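Local coordinates for SIR4-interacting protein SIF2 (Saccharomyces cerevisiae, PDB 1R5M) that antagonizes telomeric silencing in yeast and acts as a transcription corepressor within the Set3C complex, at residues H246-V252 and S264-T270; I165-N171 and L208-W214; H288-S294 and S305-S311; H186-K190 and F220-P225. All blocks are in the same frame, centred on the assembly; numbering follows the deposited sequence.

Contact 1. Residues H246-V252 and S264-T270; sequences HHGPISV and SASDDGT
The His246 ring (chi1 -75°, chi2 -62°) lies over Ser266, whose CB stands 3.6 Å from the ring centroid and 29° off its normal, a CH-pi contact. At the ring edge His246 ND1 donates to Asp268 OD2 (3.1 Å), while His246 NE2 hydrogen-bonds Ser264 OG (2.7 Å). Because Trp274 NE1 also bonds Ser264 OG, this is the Asp-His-Ser-Trp structural tetrad of WD40 repeats. Asp268 OD2 additionally accepts His247 N (2.9 Å), and Ser266 to Gly269 form a type I turn. The axes of strands 250-252 and 264-266 approach to 4.5 Å, with their N-to-C directions at 129°. Ile250 and Ser266 are an antiparallel non-hydrogen-bonded pair (CA-CA 4.5 Å); a classic beta bulge then sets Ser251 and Val252 against Ala265, with Ser251 N to Ala265 O 2.9 Å and Ala265 N to Val252 O 3.0 Å. Asp267 N closes on Pro249 O at 2.9 Å. Within the propeller, Ile250 bonds through its backbone to Leu208 and Val210 of WD 4, whereas Val252 and Ala265 pack on Ala295 and Ile292 of strand 292-298.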
loop_
_atom_site.group_PDB
_atom_site.type_symbol
_atom_site.label_atom_id
_atom_site.label_comp_id
_atom_site.label_asym_id
_atom_site.label_seq_id
_atom_site.Cartn_x
_atom_site.Cartn_y
_atom_site.Cartn_z
ATOM N N HIS A 246 8.804 -6.672 17.528
ATOM C CA HIS A 246 8.253 -5.319 17.569
ATOM C C HIS A 246 7.569 -5.000 18.895
ATOM O O HIS A 246 7.055 -5.895 19.570
ATOM C CB HIS A 246 7.264 -5.115 16.418
ATOM C CG HIS A 246 7.920 -4.946 15.084
ATOM N ND1 HIS A 246 8.780 -3.904 14.806
ATOM C CD2 HIS A 246 7.825 -5.671 13.943
ATOM C CE1 HIS A 246 9.186 -3.994 13.552
ATOM N NE2 HIS A 246 8.621 -5.056 13.006
ATOM N N HIS A 247 7.567 -3.720 19.259
ATOM C CA HIS A 247 6.953 -3.280 20.509
ATOM C C HIS A 247 5.753 -2.370 20.271
ATOM O O HIS A 247 5.294 -1.685 21.185
ATOM C CB HIS A 247 7.973 -2.532 21.375
ATOM C CG HIS A 247 9.250 -3.281 21.593
ATOM N ND1 HIS A 247 10.181 -3.470 20.596
ATOM C CD2 HIS A 247 9.751 -3.885 22.697
ATOM C CE1 HIS A 247 11.202 -4.159 21.076
ATOM N NE2 HIS A 247 10.965 -4.423 22.348
ATOM N N GLY A 248 5.247 -2.358 19.043
ATOM C CA GLY A 248 4.105 -1.520 18.733
ATOM C C GLY A 248 3.331 -2.071 17.551
ATOM O O GLY A 248 3.777 -3.033 16.928
ATOM N N PRO A 249 2.170 -1.485 17.217
ATOM C CA PRO A 249 1.354 -1.948 16.090
ATOM C C PRO A 249 2.149 -2.113 14.796
ATOM O O PRO A 249 3.098 -1.369 14.533
ATOM C CB PRO A 249 0.281 -0.871 15.984
ATOM C CG PRO A 249 0.078 -0.486 17.423
ATOM C CD PRO A 249 1.499 -0.380 17.927
ATOM N N ILE A 250 1.749 -3.093 13.993
ATOM C CA ILE A 250 2.410 -3.386 12.727
ATOM C C ILE A 250 1.784 -2.549 11.615
ATOM O O ILE A 250 0.604 -2.697 11.302
ATOM C CB ILE A 250 2.283 -4.888 12.389
ATOM C CG1 ILE A 250 2.837 -5.731 13.545
ATOM C CG2 ILE A 250 3.025 -5.197 11.101
ATOM C CD1 ILE A 250 4.297 -5.449 13.884
ATOM N N SER A 251 2.588 -1.675 11.017
ATOM C CA SER A 251 2.112 -0.778 9.966
ATOM C C SER A 251 2.368 -1.269 8.546
ATOM O O SER A 251 1.681 -0.854 7.611
ATOM C CB SER A 251 2.761 0.597 10.143
ATOM O OG SER A 251 4.176 0.492 10.105
ATOM N N VAL A 252 3.351 -2.148 8.384
ATOM C CA VAL A 252 3.701 -2.653 7.062
ATOM C C VAL A 252 4.171 -4.099 7.099
ATOM O O VAL A 252 4.920 -4.490 7.989
ATOM C CB VAL A 252 4.867 -1.838 6.437
ATOM C CG1 VAL A 252 5.159 -2.336 5.023
ATOM C CG2 VAL A 252 4.539 -0.348 6.439
ATOM N N SER A 264 8.923 -5.945 7.809
ATOM C CA SER A 264 7.842 -5.429 8.639
ATOM C C SER A 264 8.231 -4.050 9.161
ATOM O O SER A 264 9.414 -3.750 9.325
ATOM C CB SER A 264 7.553 -6.372 9.817
ATOM O OG SER A 264 8.673 -6.490 10.680
ATOM N N ALA A 265 7.233 -3.200 9.374
ATOM C CA ALA A 265 7.466 -1.865 9.920
ATOM C C ALA A 265 6.479 -1.722 11.063
ATOM O O ALA A 265 5.402 -2.329 11.045
ATOM C CB ALA A 265 7.221 -0.792 8.870
ATOM N N SER A 266 6.833 -0.918 12.057
ATOM C CA SER A 266 5.973 -0.758 13.218
ATOM C C SER A 266 5.899 0.669 13.740
ATOM O O SER A 266 6.726 1.517 13.398
ATOM C CB SER A 266 6.477 -1.678 14.334
ATOM O OG SER A 266 5.846 -1.403 15.572
ATOM N N ASP A 267 4.887 0.924 14.564
ATOM C CA ASP A 267 4.721 2.232 15.177
ATOM C C ASP A 267 5.908 2.444 16.108
ATOM O O ASP A 267 6.190 3.576 16.508
ATOM C CB ASP A 267 3.432 2.296 16.002
ATOM C CG ASP A 267 2.185 2.419 15.148
ATOM O OD1 ASP A 267 2.297 2.448 13.907
ATOM O OD2 ASP A 267 1.083 2.491 15.732
ATOM N N ASP A 268 6.603 1.358 16.451
ATOM C CA ASP A 268 7.752 1.454 17.346
ATOM C C ASP A 268 8.960 2.118 16.698
ATOM O O ASP A 268 10.020 2.232 17.316
ATOM C CB ASP A 268 8.133 0.078 17.943
ATOM C CG ASP A 268 8.752 -0.890 16.930
ATOM O OD1 ASP A 268 9.126 -0.480 15.814
ATOM O OD2 ASP A 268 8.880 -2.084 17.285
ATOM N N GLY A 269 8.787 2.568 15.458
ATOM C CA GLY A 269 9.852 3.257 14.751
ATOM C C GLY A 269 10.950 2.406 14.144
ATOM O O GLY A 269 11.984 2.933 13.734
ATOM N N THR A 270 10.732 1.098 14.065
ATOM C CA THR A 270 11.749 0.224 13.497
ATOM C C THR A 270 11.238 -0.639 12.360
ATOM O O THR A 270 10.032 -0.828 12.187
ATOM C CB THR A 270 12.320 -0.760 14.539
ATOM O OG1 THR A 270 11.316 -1.725 14.887
ATOM C CG2 THR A 270 12.773 -0.023 15.790
#

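Contact 2. Residues I165-N171 and L208-W214; sequences ISMDVEN and LGVDVEW
This is an inter-blade packing contact, joining strand 165-168 of WD 3 to the irregular segment 208-212 that leads into strand 213-214 of WD 4. The two segments run in roughly opposite senses, but too far apart for strand pairing: the nearest CA atoms are 7.3 Å apart for Ile165 and Val212 and 6.7 Å for Asn171 and Leu208. Side chains fill the gap. Ile165 (m, t) lays CD1 over the face of Trp214, 3.5 Å from the centroid of the five-membered ring and 19° off its normal, a CH-pi contact, while Ile165 CG2 meets Val212 CG2 at 3.8 Å. Met167, extended as t, t with chi3 70°, brings SD to 3.8 Å from Val212 CG1 and CE to 3.4 Å from Asp211 N. Ser166 and Asp168 point away, to bond His148; with Trp176 on Ser166 OG they make the WD40 structural tetrad of WD 3, so Ser166 and Asp168 serve their own blade while Ile165 and Met167 reach the next. Gly209 (phi 152°, psi 177°) adopts a conformation that a CB would jam. A water donates to Gly209 O (2.7 Å) and Asp168 O (3.0 Å), linking the backbones where a type I turn, Asp168 to Asn171, begins. Beyond the segments, Asp211 and Glu213 accept Leu253 N and Phe255 N, respectively, and form salt bridges with Lys156, whose carbonyl accepts Trp214 NE1.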
loop_
_atom_site.group_PDB
_atom_site.type_symbol
_atom_site.label_atom_id
_atom_site.label_comp_id
_atom_site.label_asym_id
_atom_site.label_seq_id
_atom_site.Cartn_x
_atom_site.Cartn_y
_atom_site.Cartn_z
ATOM N N ILE A 165 -6.780 -12.218 1.674
ATOM C CA ILE A 165 -6.826 -12.012 3.114
ATOM C C ILE A 165 -7.317 -10.582 3.227
ATOM O O ILE A 165 -6.816 -9.699 2.528
ATOM C CB ILE A 165 -5.443 -12.065 3.773
ATOM C CG1 ILE A 165 -4.812 -13.436 3.573
ATOM C CG2 ILE A 165 -5.568 -11.746 5.260
ATOM C CD1 ILE A 165 -3.328 -13.424 3.804
ATOM N N SER A 166 -8.306 -10.348 4.078
ATOM C CA SER A 166 -8.813 -8.996 4.267
ATOM C C SER A 166 -8.817 -8.698 5.756
ATOM O O SER A 166 -9.053 -9.584 6.575
ATOM C CB SER A 166 -10.231 -8.852 3.697
ATOM O OG SER A 166 -11.123 -9.789 4.276
ATOM N N MET A 167 -8.525 -7.453 6.106
ATOM C CA MET A 167 -8.514 -7.062 7.508
ATOM C C MET A 167 -9.172 -5.704 7.649
ATOM O O MET A 167 -9.000 -4.834 6.795
ATOM C CB MET A 167 -7.081 -7.002 8.048
ATOM C CG MET A 167 -7.015 -6.740 9.553
ATOM S SD MET A 167 -5.356 -6.927 10.231
ATOM C CE MET A 167 -4.604 -5.502 9.515
ATOM N N ASP A 168 -9.947 -5.533 8.717
ATOM C CA ASP A 168 -10.607 -4.258 8.959
ATOM C C ASP A 168 -9.949 -3.515 10.120
ATOM O O ASP A 168 -9.004 -4.016 10.735
ATOM C CB ASP A 168 -12.120 -4.442 9.206
ATOM C CG ASP A 168 -12.440 -5.313 10.412
ATOM O OD1 ASP A 168 -11.767 -5.187 11.458
ATOM O OD2 ASP A 168 -13.397 -6.115 10.317
ATOM N N VAL A 169 -10.447 -2.315 10.406
ATOM C CA VAL A 169 -9.895 -1.484 11.470
ATOM C C VAL A 169 -9.946 -2.106 12.860
ATOM O O VAL A 169 -9.139 -1.757 13.724
ATOM C CB VAL A 169 -10.593 -0.106 11.530
ATOM C CG1 VAL A 169 -10.337 0.663 10.252
ATOM C CG2 VAL A 169 -12.075 -0.279 11.754
ATOM N N GLU A 170 -10.889 -3.015 13.084
ATOM C CA GLU A 170 -11.008 -3.670 14.383
ATOM C C GLU A 170 -10.129 -4.915 14.418
ATOM O O GLU A 170 -10.201 -5.721 15.344
ATOM C CB GLU A 170 -12.466 -4.047 14.655
ATOM C CG GLU A 170 -13.403 -2.853 14.755
ATOM C CD GLU A 170 -12.958 -1.852 15.804
ATOM O OE1 GLU A 170 -12.623 -2.278 16.928
ATOM O OE2 GLU A 170 -12.949 -0.637 15.508
ATOM N N ASN A 171 -9.298 -5.049 13.391
ATOM C CA ASN A 171 -8.379 -6.168 13.241
ATOM C C ASN A 171 -9.017 -7.525 13.009
ATOM O O ASN A 171 -8.376 -8.559 13.198
ATOM C CB ASN A 171 -7.412 -6.230 14.418
ATOM C CG ASN A 171 -6.346 -5.159 14.334
ATOM O OD1 ASN A 171 -5.584 -5.095 13.362
ATOM N ND2 ASN A 171 -6.287 -4.308 15.345
ATOM N N LEU A 208 -3.882 -3.409 16.360
ATOM C CA LEU A 208 -2.729 -4.303 16.379
ATOM C C LEU A 208 -1.864 -4.017 15.159
ATOM O O LEU A 208 -0.715 -4.450 15.082
ATOM C CB LEU A 208 -3.179 -5.763 16.323
ATOM C CG LEU A 208 -4.058 -6.278 17.459
ATOM C CD1 LEU A 208 -4.342 -7.752 17.226
ATOM C CD2 LEU A 208 -3.360 -6.067 18.795
ATOM N N GLY A 209 -2.433 -3.289 14.205
ATOM C CA GLY A 209 -1.714 -2.979 12.985
ATOM C C GLY A 209 -2.681 -2.779 11.833
ATOM O O GLY A 209 -3.889 -2.968 11.993
ATOM N N VAL A 210 -2.152 -2.426 10.666
ATOM C CA VAL A 210 -2.994 -2.157 9.508
ATOM C C VAL A 210 -2.554 -2.828 8.210
ATOM O O VAL A 210 -2.870 -2.347 7.123
ATOM C CB VAL A 210 -3.083 -0.638 9.261
ATOM C CG1 VAL A 210 -3.779 0.043 10.436
ATOM C CG2 VAL A 210 -1.683 -0.057 9.079
ATOM N N ASP A 211 -1.821 -3.930 8.313
ATOM C CA ASP A 211 -1.377 -4.629 7.110
ATOM C C ASP A 211 -1.341 -6.134 7.361
ATOM O O ASP A 211 -1.288 -6.580 8.506
ATOM C CB ASP A 211 0.022 -4.138 6.702
ATOM C CG ASP A 211 0.270 -4.225 5.200
ATOM O OD1 ASP A 211 -0.634 -4.677 4.463
ATOM O OD2 ASP A 211 1.374 -3.829 4.757
ATOM N N VAL A 212 -1.402 -6.899 6.273
ATOM C CA VAL A 212 -1.325 -8.360 6.300
ATOM C C VAL A 212 -0.504 -8.716 5.060
ATOM O O VAL A 212 -0.279 -7.862 4.206
ATOM C CB VAL A 212 -2.717 -9.030 6.202
ATOM C CG1 VAL A 212 -3.570 -8.649 7.410
ATOM C CG2 VAL A 212 -3.401 -8.628 4.909
ATOM N N GLU A 213 -0.059 -9.963 4.938
ATOM C CA GLU A 213 0.760 -10.315 3.782
ATOM C C GLU A 213 0.882 -11.816 3.555
ATOM O O GLU A 213 0.909 -12.593 4.505
ATOM C CB GLU A 213 2.167 -9.710 3.956
ATOM C CG GLU A 213 3.164 -10.046 2.850
ATOM C CD GLU A 213 2.878 -9.312 1.549
ATOM O OE1 GLU A 213 1.690 -9.055 1.261
ATOM O OE2 GLU A 213 3.835 -9.004 0.807
ATOM N N TRP A 214 0.946 -12.217 2.289
ATOM C CA TRP A 214 1.117 -13.627 1.946
ATOM C C TRP A 214 2.617 -13.891 1.909
ATOM O O TRP A 214 3.376 -13.073 1.387
ATOM C CB TRP A 214 0.528 -13.942 0.565
ATOM C CG TRP A 214 -0.963 -13.972 0.529
ATOM C CD1 TRP A 214 -1.799 -12.924 0.282
ATOM C CD2 TRP A 214 -1.799 -15.106 0.781
ATOM N NE1 TRP A 214 -3.110 -13.335 0.367
ATOM C CE2 TRP A 214 -3.137 -14.671 0.672
ATOM C CE3 TRP A 214 -1.546 -16.451 1.088
ATOM C CZ2 TRP A 214 -4.225 -15.535 0.862
ATOM C CZ3 TRP A 214 -2.629 -17.311 1.277
ATOM C CH2 TRP A 214 -3.952 -16.847 1.163
HETATM O O HOH W 1 -6.351 -2.578 10.871
#

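Contact 3. Residues H288-S294 and S305-S311; sequences HSQSIVS and SCSMDGS
Asp309 is the busiest acceptor of this hairpin. Its OD2 takes His288 ND1 (3.0 Å) and Ser289 N (2.9 Å), while Asp309 OD1 receives Ser311 N (2.8 Å, an Asx turn) and Ser311 OG (2.7 Å). The other ring nitrogen, His288 NE2, hydrogen-bonds Ser305 OG at 2.8 Å, and Trp315 NE1 also reaches that hydroxyl. Together Asp309, His288, Ser305 and Trp315 constitute the structural tetrad of a WD40 blade, here WD 6. Ser291 O accepts twice, from Ser307 OG (2.8 Å; Ser307 chi1 161°, t) and Met308 N (3.0 Å), at the start of the type I turn Ser307 to Gly310. Strands 292-294 and 305-307 cross at 126° with axes 4.7 Å apart. Ile292 faces Ser307 as an antiparallel non-hydrogen-bonded pair (CA-CA 4.2 Å); Val293 and Ser294 then share Cys306 in a classic beta bulge, where Val293 N donates to Cys306 O and Cys306 N to Ser294 O, each at 3.0 Å. Ser294 OG bonds Gly336 N, whereas Gln290 N is buried without a partner.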
loop_
_atom_site.group_PDB
_atom_site.type_symbol
_atom_site.label_atom_id
_atom_site.label_comp_id
_atom_site.label_asym_id
_atom_site.label_seq_id
_atom_site.Cartn_x
_atom_site.Cartn_y
_atom_site.Cartn_z
ATOM N N HIS A 288 14.434 5.879 12.702
ATOM C CA HIS A 288 13.254 6.726 12.645
ATOM C C HIS A 288 12.868 7.137 14.062
ATOM O O HIS A 288 12.916 6.326 14.986
ATOM C CB HIS A 288 12.102 5.985 11.966
ATOM C CG HIS A 288 12.196 5.971 10.471
ATOM N ND1 HIS A 288 12.175 7.126 9.716
ATOM C CD2 HIS A 288 12.300 4.948 9.591
ATOM C CE1 HIS A 288 12.258 6.812 8.436
ATOM N NE2 HIS A 288 12.336 5.498 8.331
ATOM N N SER A 289 12.497 8.403 14.228
ATOM C CA SER A 289 12.128 8.922 15.539
ATOM C C SER A 289 10.626 8.914 15.783
ATOM O O SER A 289 10.162 9.250 16.874
ATOM C CB SER A 289 12.675 10.340 15.713
ATOM O OG SER A 289 12.170 11.209 14.715
ATOM N N GLN A 290 9.864 8.539 14.761
ATOM C CA GLN A 290 8.414 8.468 14.877
ATOM C C GLN A 290 7.920 7.272 14.072
ATOM O O GLN A 290 8.700 6.609 13.391
ATOM C CB GLN A 290 7.765 9.756 14.366
ATOM C CG GLN A 290 8.295 11.018 15.036
ATOM C CD GLN A 290 7.485 12.254 14.695
ATOM O OE1 GLN A 290 7.958 13.380 14.852
ATOM N NE2 GLN A 290 6.252 12.052 14.241
ATOM N N SER A 291 6.621 7.005 14.157
ATOM C CA SER A 291 6.013 5.882 13.457
ATOM C C SER A 291 6.358 5.825 11.976
ATOM O O SER A 291 6.418 6.851 11.295
ATOM C CB SER A 291 4.492 5.933 13.613
ATOM O OG SER A 291 4.122 5.869 14.977
ATOM N N ILE A 292 6.585 4.613 11.484
ATOM C CA ILE A 292 6.889 4.403 10.078
ATOM C C ILE A 292 5.557 4.209 9.361
ATOM O O ILE A 292 4.780 3.317 9.707
ATOM C CB ILE A 292 7.790 3.165 9.894
ATOM C CG1 ILE A 292 9.170 3.455 10.495
ATOM C CG2 ILE A 292 7.906 2.814 8.417
ATOM C CD1 ILE A 292 10.125 2.283 10.476
ATOM N N VAL A 293 5.292 5.043 8.361
ATOM C CA VAL A 293 4.030 4.971 7.637
ATOM C C VAL A 293 4.034 4.048 6.426
ATOM O O VAL A 293 3.002 3.474 6.082
ATOM C CB VAL A 293 3.566 6.382 7.202
ATOM C CG1 VAL A 293 3.389 7.263 8.432
ATOM C CG2 VAL A 293 4.573 7.001 6.248
ATOM N N SER A 294 5.190 3.896 5.786
ATOM C CA SER A 294 5.299 3.029 4.615
ATOM C C SER A 294 6.715 2.482 4.505
ATOM O O SER A 294 7.665 3.109 4.967
ATOM C CB SER A 294 4.984 3.802 3.326
ATOM O OG SER A 294 3.746 4.491 3.400
ATOM N N SER A 305 12.103 3.163 3.766
ATOM C CA SER A 305 10.984 3.510 4.625
ATOM C C SER A 305 10.814 5.014 4.747
ATOM O O SER A 305 11.745 5.775 4.492
ATOM C CB SER A 305 11.206 2.922 6.023
ATOM O OG SER A 305 12.445 3.362 6.567
ATOM N N CYS A 306 9.609 5.438 5.109
ATOM C CA CYS A 306 9.354 6.853 5.340
ATOM C C CYS A 306 8.530 6.937 6.615
ATOM O O CYS A 306 7.826 5.988 6.989
ATOM C CB CYS A 306 8.677 7.534 4.143
ATOM S SG CYS A 306 7.157 6.820 3.561
ATOM N N SER A 307 8.610 8.075 7.286
ATOM C CA SER A 307 7.973 8.204 8.580
ATOM C C SER A 307 7.345 9.549 8.889
ATOM O O SER A 307 7.509 10.522 8.153
ATOM C CB SER A 307 9.040 7.870 9.636
ATOM O OG SER A 307 8.726 8.345 10.929
ATOM N N MET A 308 6.609 9.581 9.994
ATOM C CA MET A 308 5.980 10.808 10.440
ATOM C C MET A 308 7.074 11.781 10.872
ATOM O O MET A 308 6.805 12.962 11.092
ATOM C CB MET A 308 5.027 10.525 11.603
ATOM C CG MET A 308 3.719 9.874 11.183
ATOM S SD MET A 308 2.682 10.970 10.181
ATOM C CE MET A 308 1.905 11.980 11.453
ATOM N N ASP A 309 8.308 11.289 10.990
ATOM C CA ASP A 309 9.419 12.156 11.372
ATOM C C ASP A 309 9.926 12.964 10.180
ATOM O O ASP A 309 10.900 13.712 10.292
ATOM C CB ASP A 309 10.577 11.357 12.010
ATOM C CG ASP A 309 11.243 10.375 11.051
ATOM O OD1 ASP A 309 11.061 10.481 9.821
ATOM O OD2 ASP A 309 11.979 9.493 11.545
ATOM N N GLY A 310 9.258 12.807 9.038
ATOM C CA GLY A 310 9.626 13.545 7.842
ATOM C C GLY A 310 10.821 13.047 7.051
ATOM O O GLY A 310 11.280 13.727 6.131
ATOM N N SER A 311 11.321 11.860 7.377
ATOM C CA SER A 311 12.479 11.329 6.670
ATOM C C SER A 311 12.205 10.089 5.835
ATOM O O SER A 311 11.252 9.344 6.080
ATOM C CB SER A 311 13.608 11.006 7.657
ATOM O OG SER A 311 13.300 9.861 8.438
#

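Contact 4. Residues H186-K190 and F220-P225; sequences HFELK and FVIPGP
Leu189 is the principal knob here: with chi1 -53° (m) and chi2 -178° (t) it pushes CD1 into a hollow formed by Ile222, Pro223 and Gly224, lying 3.6 Å from Ile222 CD1, 3.4 Å from Pro223 O and 3.9 Å from Gly224 CA. Gly224 has no side chain, and a CB there would stand about 4.0 Å from Leu189 CD1 and be crowded by Pro225 CD. The segments run in broadly the same sense, with CA atoms 9.2 Å apart at Phe187 and Ile222, closing to 5.8 Å at Leu189 and Gly224. Ile222 (p, t) answers with a bump of its own, its CD1 reaching both Leu189 CD1 and Phe187 CB, the latter at 3.9 Å. Further back, Phe187 (chi1 -47°) and Phe220 (chi1 56°) touch CZ to CZ at 3.8 Å; their centroids are 5.9 Å apart and their planes at 66°, an oblique pairing. Pro225 borders the other end, its CG 3.1 Å from Leu189 O. The contact packs segment 186-190, on the outer strand of the WD 3 blade, against strand 219-223 of the WD 4 blade, with Tyr232 beside Phe187 and Trp214 edge-to-face with Phe220. No hydrogen bond crosses between the segments, so they meet here through apolar packing, with Leu189 seated among Ile222, Pro223 and Gly224.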
loop_
_atom_site.group_PDB
_atom_site.type_symbol
_atom_site.label_atom_id
_atom_site.label_comp_id
_atom_site.label_asym_id
_atom_site.label_seq_id
_atom_site.Cartn_x
_atom_site.Cartn_y
_atom_site.Cartn_z
ATOM N N HIS A 186 -11.298 -17.116 10.126
ATOM C CA HIS A 186 -11.534 -15.784 10.658
ATOM C C HIS A 186 -10.673 -15.626 11.901
ATOM O O HIS A 186 -10.599 -16.533 12.731
ATOM C CB HIS A 186 -13.020 -15.593 10.993
ATOM C CG HIS A 186 -13.532 -16.519 12.050
ATOM N ND1 HIS A 186 -13.283 -16.328 13.392
ATOM C CD2 HIS A 186 -14.281 -17.644 11.962
ATOM C CE1 HIS A 186 -13.856 -17.295 14.087
ATOM N NE2 HIS A 186 -14.468 -18.107 13.243
ATOM N N PHE A 187 -10.006 -14.483 12.021
ATOM C CA PHE A 187 -9.144 -14.239 13.170
ATOM C C PHE A 187 -9.487 -12.939 13.885
ATOM O O PHE A 187 -9.691 -11.903 13.251
ATOM C CB PHE A 187 -7.672 -14.192 12.741
ATOM C CG PHE A 187 -7.263 -15.313 11.827
ATOM C CD1 PHE A 187 -7.386 -15.183 10.448
ATOM C CD2 PHE A 187 -6.757 -16.502 12.345
ATOM C CE1 PHE A 187 -7.010 -16.222 9.594
ATOM C CE2 PHE A 187 -6.379 -17.546 11.501
ATOM C CZ PHE A 187 -6.505 -17.405 10.124
ATOM N N GLU A 188 -9.557 -13.011 15.211
ATOM C CA GLU A 188 -9.834 -11.854 16.056
ATOM C C GLU A 188 -8.799 -11.946 17.173
ATOM O O GLU A 188 -9.119 -12.314 18.303
ATOM C CB GLU A 188 -11.244 -11.928 16.655
ATOM C CG GLU A 188 -12.370 -12.057 15.642
ATOM C CD GLU A 188 -12.449 -13.441 15.026
ATOM O OE1 GLU A 188 -12.505 -14.431 15.786
ATOM O OE2 GLU A 188 -12.463 -13.539 13.781
ATOM N N LEU A 189 -7.558 -11.613 16.842
ATOM C CA LEU A 189 -6.452 -11.704 17.786
ATOM C C LEU A 189 -6.406 -10.651 18.893
ATOM O O LEU A 189 -5.602 -10.765 19.817
ATOM C CB LEU A 189 -5.129 -11.705 17.015
ATOM C CG LEU A 189 -5.019 -12.762 15.908
ATOM C CD1 LEU A 189 -3.647 -12.681 15.254
ATOM C CD2 LEU A 189 -5.251 -14.150 16.489
ATOM N N LYS A 190 -7.258 -9.635 18.809
ATOM C CA LYS A 190 -7.283 -8.591 19.830
ATOM C C LYS A 190 -7.913 -9.106 21.120
ATOM O O LYS A 190 -7.223 -9.640 21.991
ATOM C CB LYS A 190 -8.064 -7.372 19.335
ATOM C CG LYS A 190 -7.446 -6.681 18.130
ATOM C CD LYS A 190 -8.236 -5.443 17.733
ATOM C CE LYS A 190 -8.250 -4.408 18.849
ATOM N NZ LYS A 190 -9.037 -3.203 18.473
ATOM N N PHE A 220 0.495 -17.112 5.227
ATOM C CA PHE A 220 0.365 -15.670 5.365
ATOM C C PHE A 220 0.652 -15.196 6.783
ATOM O O PHE A 220 0.720 -15.996 7.717
ATOM C CB PHE A 220 -1.040 -15.241 4.930
ATOM C CG PHE A 220 -2.155 -15.933 5.677
ATOM C CD1 PHE A 220 -2.689 -15.376 6.833
ATOM C CD2 PHE A 220 -2.670 -17.140 5.217
ATOM C CE1 PHE A 220 -3.725 -16.007 7.520
ATOM C CE2 PHE A 220 -3.706 -17.782 5.897
ATOM C CZ PHE A 220 -4.234 -17.214 7.051
ATOM N N VAL A 221 0.832 -13.887 6.935
ATOM C CA VAL A 221 1.115 -13.301 8.238
ATOM C C VAL A 221 0.161 -12.153 8.553
ATOM O O VAL A 221 -0.249 -11.405 7.661
ATOM C CB VAL A 221 2.569 -12.775 8.321
ATOM C CG1 VAL A 221 3.558 -13.932 8.227
ATOM C CG2 VAL A 221 2.823 -11.766 7.207
ATOM N N ILE A 222 -0.205 -12.032 9.825
ATOM C CA ILE A 222 -1.097 -10.971 10.267
ATOM C C ILE A 222 -0.652 -10.470 11.640
ATOM O O ILE A 222 -0.041 -11.207 12.414
ATOM C CB ILE A 222 -2.571 -11.450 10.355
ATOM C CG1 ILE A 222 -2.741 -12.439 11.503
ATOM C CG2 ILE A 222 -2.987 -12.107 9.041
ATOM C CD1 ILE A 222 -4.181 -12.890 11.702
ATOM N N PRO A 223 -0.940 -9.201 11.953
ATOM C CA PRO A 223 -0.555 -8.628 13.245
ATOM C C PRO A 223 -1.211 -9.348 14.417
ATOM O O PRO A 223 -2.399 -9.670 14.374
ATOM C CB PRO A 223 -1.030 -7.181 13.136
ATOM C CG PRO A 223 -0.965 -6.905 11.670
ATOM C CD PRO A 223 -1.538 -8.174 11.084
ATOM N N GLY A 224 -0.422 -9.596 15.456
ATOM C CA GLY A 224 -0.927 -10.250 16.648
ATOM C C GLY A 224 -0.780 -9.302 17.823
ATOM O O GLY A 224 -0.364 -8.157 17.647
ATOM N N PRO A 225 -1.113 -9.743 19.042
ATOM C CA PRO A 225 -0.992 -8.871 20.213
ATOM C C PRO A 225 0.439 -8.429 20.527
ATOM O O PRO A 225 1.405 -9.114 20.191
ATOM C CB PRO A 225 -1.576 -9.723 21.339
ATOM C CG PRO A 225 -2.568 -10.589 20.630
ATOM C CD PRO A 225 -1.804 -10.994 19.391
#

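Overall arrangement
The four contacts follow the propeller ring from WD 3 to WD 6. Contacts 1 and 3 are equivalent hairpins within adjacent blades, centres 11 Å apart, joined by Ser251 OG to Ile292 O at 2.9 Å. Contacts 2 and 4 both span the interface between WD 3 and WD 4, with centres 7 Å apart: Ile165 CD1 reaches Phe220 CB at 3.1 Å across the blades, while Glu213 O and Val221 N, 2.8 Å apart, link the two contacts within the WD 4 sheet. Contact 1 continues from contact 2, 13 Å between centres, where Ile250 N approaches Leu208 O at 3.0 Å and Ile250 O approaches Val210 N at 2.8 Å. Contacts 3 and 4 do not touch, their centres being 24 Å apart.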